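Local coordinates for polyphosphate kinase (Porphyromonas gingivalis, PDB 2O8R), which probably catalyses the reversible transfer of the terminal phosphate of ATP to a growing polyphosphate chain, at residues E22-E27 and L42-S47; L33-R38 and P315-L320; L541-L546 and A616-R621; T588-M593 and L650-K655. The protein carries 3 engineered substitutions. All coordinates share one frame; numbering follows the deposited sequence.

Contact 1 of 4, residues E22-E27 and L42-S47. With SO4 (sulfate ion), chain D.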
# COMPACT_ATOMS: atom_id res chain seq x y z
N GLU A 22 -3.71 -17.54 -25.23
CA GLU A 22 -2.74 -18.27 -26.06
C GLU A 22 -1.70 -17.32 -26.68
O GLU A 22 -0.50 -17.60 -26.66
CB GLU A 22 -3.47 -19.04 -27.17
CG GLU A 22 -2.57 -19.63 -28.24
CD GLU A 22 -2.51 -21.16 -28.24
OE1 GLU A 22 -1.95 -21.72 -29.21
OE2 GLU A 22 -3.02 -21.81 -27.29
N ARG A 23 -2.15 -16.18 -27.19
CA ARG A 23 -1.25 -15.19 -27.77
C ARG A 23 -0.31 -14.56 -26.72
O ARG A 23 0.82 -14.16 -27.04
CB ARG A 23 -2.05 -14.12 -28.51
CG ARG A 23 -1.22 -12.96 -29.02
CD ARG A 23 -0.22 -13.41 -30.06
NE ARG A 23 0.63 -12.29 -30.48
CZ ARG A 23 1.86 -12.08 -30.04
NH1 ARG A 23 2.40 -12.91 -29.16
NH2 ARG A 23 2.56 -11.04 -30.49
N VAL A 24 -0.79 -14.46 -25.48
CA VAL A 24 0.04 -13.99 -24.37
C VAL A 24 1.13 -15.03 -24.08
O VAL A 24 2.32 -14.69 -23.96
CB VAL A 24 -0.80 -13.69 -23.10
CG1 VAL A 24 0.09 -13.24 -21.96
CG2 VAL A 24 -1.82 -12.62 -23.39
N LEU A 25 0.73 -16.29 -24.00
CA LEU A 25 1.66 -17.41 -23.88
C LEU A 25 2.69 -17.42 -25.00
O LEU A 25 3.84 -17.80 -24.79
CB LEU A 25 0.90 -18.74 -23.83
CG LEU A 25 1.69 -19.98 -23.42
CD1 LEU A 25 2.66 -19.68 -22.30
CD2 LEU A 25 0.75 -21.08 -22.99
N MSE A 26 2.29 -17.00 -26.20
CA MSE A 26 3.21 -16.94 -27.32
C MSE A 26 4.32 -15.90 -27.16
O MSE A 26 5.46 -16.17 -27.56
CB MSE A 26 2.46 -16.72 -28.62
CG MSE A 26 1.82 -17.99 -29.12
SE MSE A 26 0.39 -17.67 -30.40
CE MSE A 26 0.24 -19.51 -31.06
N GLU A 27 4.00 -14.74 -26.58
CA GLU A 27 5.03 -13.74 -26.32
C GLU A 27 6.14 -14.37 -25.51
O GLU A 27 7.31 -14.12 -25.77
CB GLU A 27 4.50 -12.53 -25.58
CG GLU A 27 3.81 -11.51 -26.47
CD GLU A 27 4.79 -10.71 -27.29
OE1 GLU A 27 5.88 -10.42 -26.79
OE2 GLU A 27 4.45 -10.34 -28.44
N LEU A 42 4.76 -14.77 -19.13
CA LEU A 42 4.38 -16.01 -18.47
C LEU A 42 3.53 -15.63 -17.26
O LEU A 42 2.42 -16.12 -17.09
CB LEU A 42 5.65 -16.76 -18.05
CG LEU A 42 5.91 -18.23 -18.42
CD1 LEU A 42 5.38 -18.58 -19.80
CD2 LEU A 42 7.41 -18.59 -18.28
N SER A 43 4.05 -14.73 -16.44
CA SER A 43 3.33 -14.25 -15.25
C SER A 43 1.94 -13.70 -15.59
O SER A 43 0.94 -14.07 -14.97
CB SER A 43 4.19 -13.21 -14.52
OG SER A 43 3.41 -12.15 -14.02
N ILE A 44 1.89 -12.83 -16.61
CA ILE A 44 0.64 -12.23 -17.09
C ILE A 44 -0.36 -13.31 -17.47
O ILE A 44 -1.51 -13.27 -17.03
CB ILE A 44 0.87 -11.29 -18.29
CG1 ILE A 44 1.61 -10.02 -17.85
CG2 ILE A 44 -0.47 -10.93 -18.94
CD1 ILE A 44 2.11 -9.14 -19.00
N PHE A 45 0.10 -14.28 -18.27
CA PHE A 45 -0.74 -15.41 -18.69
C PHE A 45 -1.37 -16.10 -17.49
O PHE A 45 -2.56 -16.45 -17.50
CB PHE A 45 0.08 -16.41 -19.49
CG PHE A 45 -0.64 -17.70 -19.77
CD1 PHE A 45 -1.38 -17.85 -20.93
CD2 PHE A 45 -0.57 -18.76 -18.88
CE1 PHE A 45 -2.04 -19.04 -21.20
CE2 PHE A 45 -1.22 -19.95 -19.14
CZ PHE A 45 -1.96 -20.09 -20.30
N SER A 46 -0.56 -16.30 -16.45
CA SER A 46 -1.01 -16.96 -15.25
C SER A 46 -2.05 -16.12 -14.53
O SER A 46 -3.08 -16.66 -14.11
CB SER A 46 0.17 -17.25 -14.32
OG SER A 46 1.11 -18.11 -14.93
N SER A 47 -1.79 -14.82 -14.38
CA SER A 47 -2.74 -13.92 -13.69
C SER A 47 -4.07 -13.75 -14.43
O SER A 47 -5.12 -13.64 -13.80
CB SER A 47 -2.13 -12.55 -13.37
OG SER A 47 -1.24 -12.15 -14.39
S SO4 D . 0.34 -21.88 -14.42
O1 SO4 D . 0.79 -20.74 -15.20
O2 SO4 D . 1.15 -23.05 -14.75
O3 SO4 D . 0.45 -21.60 -12.98
O4 SO4 D . -1.05 -22.18 -14.78
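L25 and F45 each set CG anti to their own backbone N (chi1 -168° in L25, 171° in F45), and the two side chains meet between the helices. CB of L25 sits 3.8 Å from CD1 of F45. The methyl CD2 of L25 lies over one face of the F45 ring, offset toward the CE1–CZ rim, 4.2 Å from its centroid: a CH-pi contact. The other methyl, L25 CD1, turns to L42, whose CD1 it meets at 3.9 Å. Beside this, V24 CG1 meets I44 CG2 at 3.8 Å and also rests on F45 CB; the V24 and I44 side chains cross at about a right angle. The pair is an antiparallel helical hairpin, helix 13-29 against helix 35-63, with local axes 8.4 Å apart and 159° between their directions. Y98 of helix 83-112 packs on both L25 and F45. The polar side chains find partners away from this interface: R23 NH2 forms a salt bridge with E27 OE2 (2.9 Å) one turn along its own helix, while S46 OG donates to O1 of a sulfate at 2.7 Å, an ion probably taken from the crystallisation liquor. I44 lies beside N48, predicted to bind ATP. No hydrogen bond joins the two segments, although N21 ND2, earlier on helix 13-29, donates to F45 O. Between 22-27 and 42-47 themselves, then, the hairpin is held by apolar fit, with that one hydrogen bond from N21 added just outside.

Contact 2 of 4, residues L33-R38 and P315-L320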
# COMPACT_ATOMS: atom_id res chain seq x y z
N LEU A 33 12.99 -12.16 -28.00
CA LEU A 33 12.76 -11.18 -26.95
C LEU A 33 13.69 -11.42 -25.77
O LEU A 33 13.96 -12.58 -25.43
CB LEU A 33 11.31 -11.25 -26.48
CG LEU A 33 10.25 -10.96 -27.53
CD1 LEU A 33 8.92 -10.97 -26.86
CD2 LEU A 33 10.49 -9.62 -28.23
N PRO A 34 14.18 -10.33 -25.15
CA PRO A 34 14.98 -10.38 -23.92
C PRO A 34 14.25 -11.18 -22.87
O PRO A 34 13.05 -10.97 -22.70
CB PRO A 34 15.04 -8.91 -23.51
CG PRO A 34 14.98 -8.19 -24.78
CD PRO A 34 14.03 -8.95 -25.63
N VAL A 35 14.96 -12.10 -22.19
CA VAL A 35 14.28 -13.10 -21.32
C VAL A 35 13.24 -12.53 -20.39
O VAL A 35 12.15 -13.09 -20.29
CB VAL A 35 15.21 -13.92 -20.38
CG1 VAL A 35 15.32 -15.33 -20.86
CG2 VAL A 35 16.56 -13.23 -20.10
N TYR A 36 13.58 -11.44 -19.70
CA TYR A 36 12.68 -10.93 -18.70
C TYR A 36 11.37 -10.43 -19.30
O TYR A 36 10.33 -10.49 -18.64
CB TYR A 36 13.37 -9.94 -17.75
CG TYR A 36 14.16 -10.69 -16.69
CD1 TYR A 36 15.49 -11.07 -16.90
CD2 TYR A 36 13.55 -11.08 -15.50
CE1 TYR A 36 16.19 -11.79 -15.94
CE2 TYR A 36 14.24 -11.78 -14.54
CZ TYR A 36 15.55 -12.14 -14.77
OH TYR A 36 16.20 -12.85 -13.80
N ASP A 37 11.41 -10.03 -20.57
CA ASP A 37 10.18 -9.71 -21.30
C ASP A 37 9.28 -10.92 -21.37
O ASP A 37 8.08 -10.81 -21.15
CB ASP A 37 10.48 -9.23 -22.72
CG ASP A 37 11.25 -7.93 -22.74
OD1 ASP A 37 11.53 -7.34 -21.66
OD2 ASP A 37 11.59 -7.50 -23.86
N ARG A 38 9.87 -12.07 -21.68
CA ARG A 38 9.12 -13.31 -21.81
C ARG A 38 8.60 -13.78 -20.46
O ARG A 38 7.43 -14.16 -20.33
CB ARG A 38 9.98 -14.38 -22.46
CG ARG A 38 10.48 -13.98 -23.83
CD ARG A 38 11.25 -15.10 -24.44
NE ARG A 38 12.68 -14.85 -24.45
CZ ARG A 38 13.60 -15.79 -24.68
NH1 ARG A 38 13.23 -17.05 -24.89
NH2 ARG A 38 14.88 -15.47 -24.67
N PRO A 315 19.53 -3.11 -16.05
CA PRO A 315 18.69 -2.78 -17.21
C PRO A 315 18.88 -3.72 -18.39
O PRO A 315 18.17 -3.61 -19.39
CB PRO A 315 19.14 -1.36 -17.58
CG PRO A 315 20.42 -1.11 -16.82
CD PRO A 315 20.80 -2.37 -16.10
N ARG A 316 19.81 -4.64 -18.27
CA ARG A 316 20.10 -5.62 -19.30
C ARG A 316 19.08 -6.75 -19.17
O ARG A 316 18.32 -6.78 -18.20
CB ARG A 316 21.53 -6.14 -19.11
CG ARG A 316 22.34 -6.20 -20.39
CD ARG A 316 23.83 -6.09 -20.09
NE ARG A 316 24.24 -6.89 -18.94
CZ ARG A 316 24.41 -8.22 -18.95
NH1 ARG A 316 24.20 -8.91 -20.07
NH2 ARG A 316 24.78 -8.85 -17.85
N LEU A 317 19.05 -7.64 -20.15
CA LEU A 317 18.05 -8.74 -20.22
C LEU A 317 16.55 -8.32 -20.30
O LEU A 317 15.66 -9.13 -20.05
CB LEU A 317 18.28 -9.78 -19.09
CG LEU A 317 19.70 -10.30 -18.83
CD1 LEU A 317 19.77 -11.45 -17.77
CD2 LEU A 317 20.32 -10.73 -20.13
N GLU A 318 16.28 -7.06 -20.69
CA GLU A 318 14.92 -6.50 -20.73
C GLU A 318 14.83 -5.27 -21.64
O GLU A 318 15.67 -4.38 -21.55
CB GLU A 318 14.46 -6.13 -19.32
CG GLU A 318 15.32 -5.06 -18.64
CD GLU A 318 14.92 -4.78 -17.21
OE1 GLU A 318 14.36 -5.69 -16.55
OE2 GLU A 318 15.18 -3.64 -16.75
N THR A 319 13.82 -5.20 -22.50
CA THR A 319 13.72 -4.08 -23.44
C THR A 319 13.60 -2.78 -22.69
O THR A 319 12.75 -2.64 -21.82
CB THR A 319 12.53 -4.19 -24.40
OG1 THR A 319 11.39 -4.64 -23.67
CG2 THR A 319 12.84 -5.18 -25.54
N LEU A 320 14.49 -1.85 -23.02
CA LEU A 320 14.45 -0.53 -22.42
C LEU A 320 13.39 0.31 -23.11
O LEU A 320 13.48 0.56 -24.31
CB LEU A 320 15.83 0.12 -22.53
CG LEU A 320 15.96 1.64 -22.59
CD1 LEU A 320 15.76 2.29 -21.23
CD2 LEU A 320 17.31 1.99 -23.17
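Y36 and L317 meet where the loop after strand 294-297 runs past the N-terminal turn of helix 35-63; the contact ties the start of that helix, in the N-terminal domain, to the loop, and P34 holds the N-cap position. The tyrosine and leucine side chains cross at an angle: CB of L317 lies 3.8 Å from CD1 of Y36, and the carbonyl oxygen of L317 comes to the edge of the ring, near its plane. L317 O also accepts the backbone N-H of Y36 (3.1 Å), with the donor almost in line with the C=O bond. Thus an amide of the first helical turn finds its acceptor in the loop. V35 and L317 lie side by side and point the same way, CG2 of V35 at 4.0 Å from CB of L317. P34 stands roughly perpendicular to T319, P34 CG against T319 CG2 at 3.8 Å. The side-chain polar contacts are made by D37, which grips T319 twice. D37 OD1 accepts the backbone N-H of T319 through its syn lone pair at 3.2 Å. Carrying a negative charge beside a helix N-terminus, D37 is probably favoured by the helix dipole. I115 of strand 115-118 touches both Y36 and L317. A chi1 of 42° places T319 OG1 between its own N and carbonyl carbon, and it donates to D37 OD2 at 2.9 Å, on the syn side but 35° out of the carboxylate plane.

Contact 3 of 4, residues L541-L546 and A616-R621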
# COMPACT_ATOMS: atom_id res chain seq x y z
N LEU A 541 -11.23 -0.07 -37.44
CA LEU A 541 -11.80 -0.15 -36.10
C LEU A 541 -10.86 -0.85 -35.12
O LEU A 541 -10.48 -2.00 -35.33
CB LEU A 541 -13.11 -0.91 -36.16
CG LEU A 541 -14.29 -0.43 -36.99
CD1 LEU A 541 -15.33 -1.52 -36.90
CD2 LEU A 541 -14.84 0.88 -36.44
N LYS A 542 -10.48 -0.16 -34.04
CA LYS A 542 -9.59 -0.74 -33.04
C LYS A 542 -10.21 -0.72 -31.66
O LYS A 542 -10.64 0.32 -31.18
CB LYS A 542 -8.28 0.02 -32.98
CG LYS A 542 -7.35 -0.42 -31.86
CD LYS A 542 -6.09 0.43 -31.83
CE LYS A 542 -5.21 0.01 -30.71
NZ LYS A 542 -4.54 -1.22 -31.14
N MSE A 543 -10.27 -1.89 -31.02
CA MSE A 543 -10.76 -1.98 -29.66
C MSE A 543 -10.24 -3.19 -28.89
O MSE A 543 -9.58 -4.07 -29.45
CB MSE A 543 -12.27 -1.99 -29.67
CG MSE A 543 -12.87 -3.19 -30.34
SE MSE A 543 -14.64 -2.75 -30.99
CE MSE A 543 -14.81 -0.92 -30.26
N ASN A 544 -10.52 -3.22 -27.60
CA ASN A 544 -10.06 -4.29 -26.75
C ASN A 544 -10.94 -5.50 -26.97
O ASN A 544 -10.47 -6.63 -26.93
CB ASN A 544 -10.06 -3.88 -25.27
CG ASN A 544 -9.03 -2.81 -24.95
OD1 ASN A 544 -9.36 -1.64 -24.76
ND2 ASN A 544 -7.77 -3.21 -24.87
N GLY A 545 -12.22 -5.26 -27.23
CA GLY A 545 -13.17 -6.35 -27.40
C GLY A 545 -14.31 -6.08 -28.35
O GLY A 545 -14.85 -4.98 -28.39
N LEU A 546 -14.66 -7.12 -29.12
CA LEU A 546 -15.84 -7.13 -29.97
C LEU A 546 -16.64 -8.41 -29.72
O LEU A 546 -16.18 -9.53 -29.96
CB LEU A 546 -15.44 -7.02 -31.44
CG LEU A 546 -16.61 -7.07 -32.42
CD1 LEU A 546 -17.60 -5.98 -32.10
CD2 LEU A 546 -16.12 -6.96 -33.85
N ALA A 616 -15.52 3.05 -24.88
CA ALA A 616 -16.18 1.75 -24.98
C ALA A 616 -15.56 0.81 -26.00
O ALA A 616 -15.14 1.23 -27.08
CB ALA A 616 -17.65 1.94 -25.29
N ASP A 617 -15.48 -0.47 -25.63
CA ASP A 617 -15.40 -1.56 -26.60
C ASP A 617 -16.83 -1.89 -26.98
O ASP A 617 -17.75 -1.41 -26.35
CB ASP A 617 -14.80 -2.80 -25.96
CG ASP A 617 -13.51 -2.53 -25.26
OD1 ASP A 617 -12.60 -1.95 -25.89
OD2 ASP A 617 -13.39 -2.89 -24.07
N TRP A 618 -17.02 -2.72 -27.99
CA TRP A 618 -18.37 -3.10 -28.38
C TRP A 618 -18.73 -4.46 -27.80
O TRP A 618 -18.77 -5.48 -28.51
CB TRP A 618 -18.54 -3.08 -29.89
CG TRP A 618 -18.36 -1.74 -30.52
CD1 TRP A 618 -18.36 -0.53 -29.89
CD2 TRP A 618 -18.18 -1.48 -31.92
NE1 TRP A 618 -18.18 0.47 -30.81
CE2 TRP A 618 -18.06 -0.08 -32.06
CE3 TRP A 618 -18.10 -2.28 -33.05
CZ2 TRP A 618 -17.88 0.52 -33.30
CZ3 TRP A 618 -17.91 -1.68 -34.29
CH2 TRP A 618 -17.81 -0.29 -34.40
N MSE A 619 -18.96 -4.48 -26.50
CA MSE A 619 -19.48 -5.66 -25.84
C MSE A 619 -20.99 -5.51 -25.77
O MSE A 619 -21.53 -4.51 -26.22
CB MSE A 619 -18.92 -5.75 -24.43
CG MSE A 619 -17.44 -5.46 -24.31
SE MSE A 619 -16.27 -6.80 -25.11
CE MSE A 619 -14.70 -6.52 -23.97
N LYS A 620 -21.68 -6.50 -25.19
CA LYS A 620 -23.10 -6.36 -24.88
C LYS A 620 -23.28 -5.32 -23.77
O LYS A 620 -23.96 -4.32 -23.96
CB LYS A 620 -23.68 -7.70 -24.44
CG LYS A 620 -25.17 -7.68 -24.13
CD LYS A 620 -25.97 -8.39 -25.21
CE LYS A 620 -26.80 -9.54 -24.62
NZ LYS A 620 -27.53 -9.16 -23.38
N ARG A 621 -22.62 -5.56 -22.63
CA ARG A 621 -22.68 -4.64 -21.47
C ARG A 621 -22.20 -3.20 -21.73
O ARG A 621 -22.66 -2.27 -21.07
CB ARG A 621 -21.96 -5.25 -20.24
CG ARG A 621 -22.91 -6.00 -19.28
CD ARG A 621 -22.26 -6.38 -17.94
NE ARG A 621 -22.29 -5.30 -16.93
CZ ARG A 621 -23.07 -5.29 -15.86
NH1 ARG A 621 -23.92 -6.28 -15.63
NH2 ARG A 621 -23.02 -4.27 -15.00
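M543, a selenomethionine, lies over the five-membered ring of the W618 indole with its terminal methyl: CE of M543 stands 3.5 Å from the centroid of that ring and only 6° off the ring normal. The side chain folds back at its end, chi3 being -5°, which lays CE over the ring while SE of M543 stays on the same face, 4.1 Å from that centroid. This is a Met-aromatic contact reinforced by a CH-pi one. At the benzene end of the indole, L541 crosses the tryptophan at about a right angle, L541 CD1 being 3.7 Å from W618 CZ3, and L546 CD1 comes to the ring's edge, against CB of W618. Two hydrogen bonds from backbone N-H groups join the segments. W618 N donates to G545 O at 3.2 Å, in a single bridge that sets L546 opposite W618. One residue earlier, D617 OD1 accepts the backbone N-H of N544 (3.0 Å) from above the carboxylate plane, 53° out of it. G545, having no side chain, lets CE of the selenomethionine M619 lie against its CA at 3.8 Å. The strand 538-543 belongs to the central sheet of the second C-terminal domain, of the phospholipase D clan; W601 on the neighbouring strand 600-603 meets the W618 ring. N544 lies beside R570 and H597, both predicted to bind ATP. The chemistry thus divides in two: apolar packing round the indole, and the carboxylate of buried D617, whose OD1 ties the turn after the strand to R599 through a salt bridge.

Contact 4 of 4, residues T588-M593 and L650-K655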
# COMPACT_ATOMS: atom_id res chain seq x y z
N THR A 588 -7.03 -8.26 -37.08
CA THR A 588 -5.69 -8.22 -36.54
C THR A 588 -5.73 -8.12 -35.03
O THR A 588 -6.38 -7.24 -34.46
CB THR A 588 -4.90 -7.05 -37.13
OG1 THR A 588 -4.86 -7.20 -38.56
CG2 THR A 588 -3.48 -7.01 -36.57
N ARG A 589 -5.05 -9.05 -34.38
CA ARG A 589 -4.76 -8.93 -32.97
C ARG A 589 -3.31 -8.50 -32.78
O ARG A 589 -2.39 -9.20 -33.20
CB ARG A 589 -5.00 -10.25 -32.27
CG ARG A 589 -4.41 -10.34 -30.90
CD ARG A 589 -4.67 -11.72 -30.35
NE ARG A 589 -6.06 -11.85 -29.99
CZ ARG A 589 -6.75 -12.99 -30.00
NH1 ARG A 589 -6.16 -14.11 -30.38
NH2 ARG A 589 -8.02 -12.98 -29.64
N LEU A 590 -3.13 -7.33 -32.18
CA LEU A 590 -1.81 -6.85 -31.84
C LEU A 590 -1.59 -6.96 -30.34
O LEU A 590 -2.28 -6.32 -29.56
CB LEU A 590 -1.63 -5.40 -32.29
CG LEU A 590 -0.25 -4.82 -31.98
CD1 LEU A 590 0.84 -5.63 -32.67
CD2 LEU A 590 -0.18 -3.33 -32.37
N VAL A 591 -0.63 -7.80 -29.97
CA VAL A 591 -0.16 -7.95 -28.59
C VAL A 591 1.36 -7.76 -28.59
O VAL A 591 2.07 -8.40 -29.37
CB VAL A 591 -0.50 -9.34 -28.02
CG1 VAL A 591 0.39 -9.71 -26.82
CG2 VAL A 591 -1.96 -9.41 -27.66
N ASP A 592 1.83 -6.87 -27.73
CA ASP A 592 3.23 -6.52 -27.60
C ASP A 592 3.41 -6.09 -26.13
O ASP A 592 2.52 -6.33 -25.30
CB ASP A 592 3.55 -5.38 -28.56
CG ASP A 592 5.03 -5.30 -28.97
OD1 ASP A 592 5.89 -6.01 -28.39
OD2 ASP A 592 5.35 -4.50 -29.88
N MSE A 593 4.53 -5.45 -25.80
CA MSE A 593 4.82 -5.05 -24.43
C MSE A 593 3.80 -4.10 -23.79
O MSE A 593 3.46 -4.24 -22.61
CB MSE A 593 6.21 -4.43 -24.34
CG MSE A 593 6.72 -4.36 -22.93
SE MSE A 593 8.46 -3.51 -22.78
CE MSE A 593 9.11 -4.54 -21.25
N LEU A 650 -1.34 -1.61 -38.79
CA LEU A 650 -1.75 -2.59 -39.82
C LEU A 650 -0.59 -3.03 -40.70
O LEU A 650 -0.74 -3.98 -41.47
CB LEU A 650 -2.86 -2.04 -40.71
CG LEU A 650 -4.24 -1.93 -40.08
CD1 LEU A 650 -5.14 -1.26 -41.09
CD2 LEU A 650 -4.79 -3.31 -39.66
N ARG A 651 0.54 -2.34 -40.57
CA ARG A 651 1.74 -2.64 -41.34
C ARG A 651 2.69 -3.54 -40.54
O ARG A 651 3.60 -4.15 -41.12
CB ARG A 651 2.45 -1.33 -41.72
CG ARG A 651 3.33 -1.38 -42.96
CD ARG A 651 4.05 -0.04 -43.20
NE ARG A 651 3.13 1.09 -43.03
CZ ARG A 651 3.51 2.32 -42.72
NH1 ARG A 651 4.80 2.60 -42.54
NH2 ARG A 651 2.61 3.28 -42.57
N ASP A 652 2.46 -3.62 -39.21
CA ASP A 652 3.27 -4.46 -38.30
C ASP A 652 3.43 -5.88 -38.79
O ASP A 652 2.45 -6.62 -38.91
CB ASP A 652 2.64 -4.52 -36.90
CG ASP A 652 3.51 -5.29 -35.89
OD1 ASP A 652 3.96 -4.67 -34.91
OD2 ASP A 652 3.77 -6.51 -36.05
N ASN A 653 4.68 -6.27 -39.04
CA ASN A 653 5.00 -7.67 -39.37
C ASN A 653 5.82 -8.41 -38.31
O ASN A 653 6.37 -9.47 -38.62
CB ASN A 653 5.74 -7.76 -40.70
CG ASN A 653 6.84 -6.73 -40.83
OD1 ASN A 653 7.33 -6.19 -39.84
ND2 ASN A 653 7.24 -6.44 -42.05
N ILE A 654 5.93 -7.87 -37.09
CA ILE A 654 6.74 -8.53 -36.06
C ILE A 654 5.93 -9.10 -34.89
O ILE A 654 6.17 -10.22 -34.48
CB ILE A 654 7.96 -7.67 -35.60
CG1 ILE A 654 9.17 -8.01 -36.45
CG2 ILE A 654 8.38 -8.01 -34.20
CD1 ILE A 654 9.30 -7.19 -37.65
N LYS A 655 4.97 -8.35 -34.40
CA LYS A 655 4.15 -8.79 -33.27
C LYS A 655 2.73 -9.14 -33.69
O LYS A 655 2.11 -10.01 -33.09
CB LYS A 655 4.12 -7.73 -32.15
CG LYS A 655 5.47 -7.58 -31.41
CD LYS A 655 6.03 -8.95 -31.02
CE LYS A 655 7.41 -8.86 -30.43
NZ LYS A 655 7.39 -8.57 -28.96
O HOH W 1 -0.21 -10.04 -31.69
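K655 reaches D592 in the chain just following strand 585-589; the lysine itself lies in the chain after helix 636-651, where D652 builds an Asx turn. NZ of K655 forms a salt bridge with OD1 of D592 at 3.0 Å, coming from above the carboxylate plane, 42° out of it. The lysine chain bends at chi2 (-48°), which turns CD aside, and bends again at chi4; on the way CG of K655 passes 3.4 Å from CG of D592, the two side chains crossing at about a right angle. Nearer the backbone, CB of K655 rests on CD1 of L590 at 3.9 Å, and the same methyl touches D652 OD1. A water stitches the main chains together: it donates to the carbonyl oxygens of R589 and K655 and accepts the N-H of V591 at 2.9 Å. The second shell holds the lysine's own turn in shape. D652 OD2 takes the backbone N-H of K655 through its syn lone pair (2.7 Å) and that of I654 from above the carboxylate plane. With A656 N as a further donor, this oxygen of the buried D652 accepts from three amides. Farther out the charges are shared: D592 OD2 pairs with R677, and K655 NZ pairs also with E27 of helix 13-29, a link to the N-terminal domain. V591 lies close to R570, predicted to bind ATP. At the other end, T588 is hydrogen-bonded through its hydroxyl to K668 NZ. Across the contact, T588 OG1 lies 4.0 Å from L650 CD2.

Overall arrangement
Contacts 1, 3 and 4 are buried, whereas contact 2 is only partly so and lies farther from the centre of the chain. Contacts 1 and 2 share helix 35-63: the first makes only apolar contacts across its segments, the second ties the helix start to a loop with hydrogen bonds. Contacts 3 and 4 reach one sheet of the second C-terminal domain, at strands 538-543 and 585-589; contact 3 pairs apolar packing round an indole with a carboxylate, contact 4 relies on charge and a bridging water. Contact 4 touches contacts 1 and 2: R23 NH2 of contact 1 reaches K655 O, and M593 packs on T319 of contact 2.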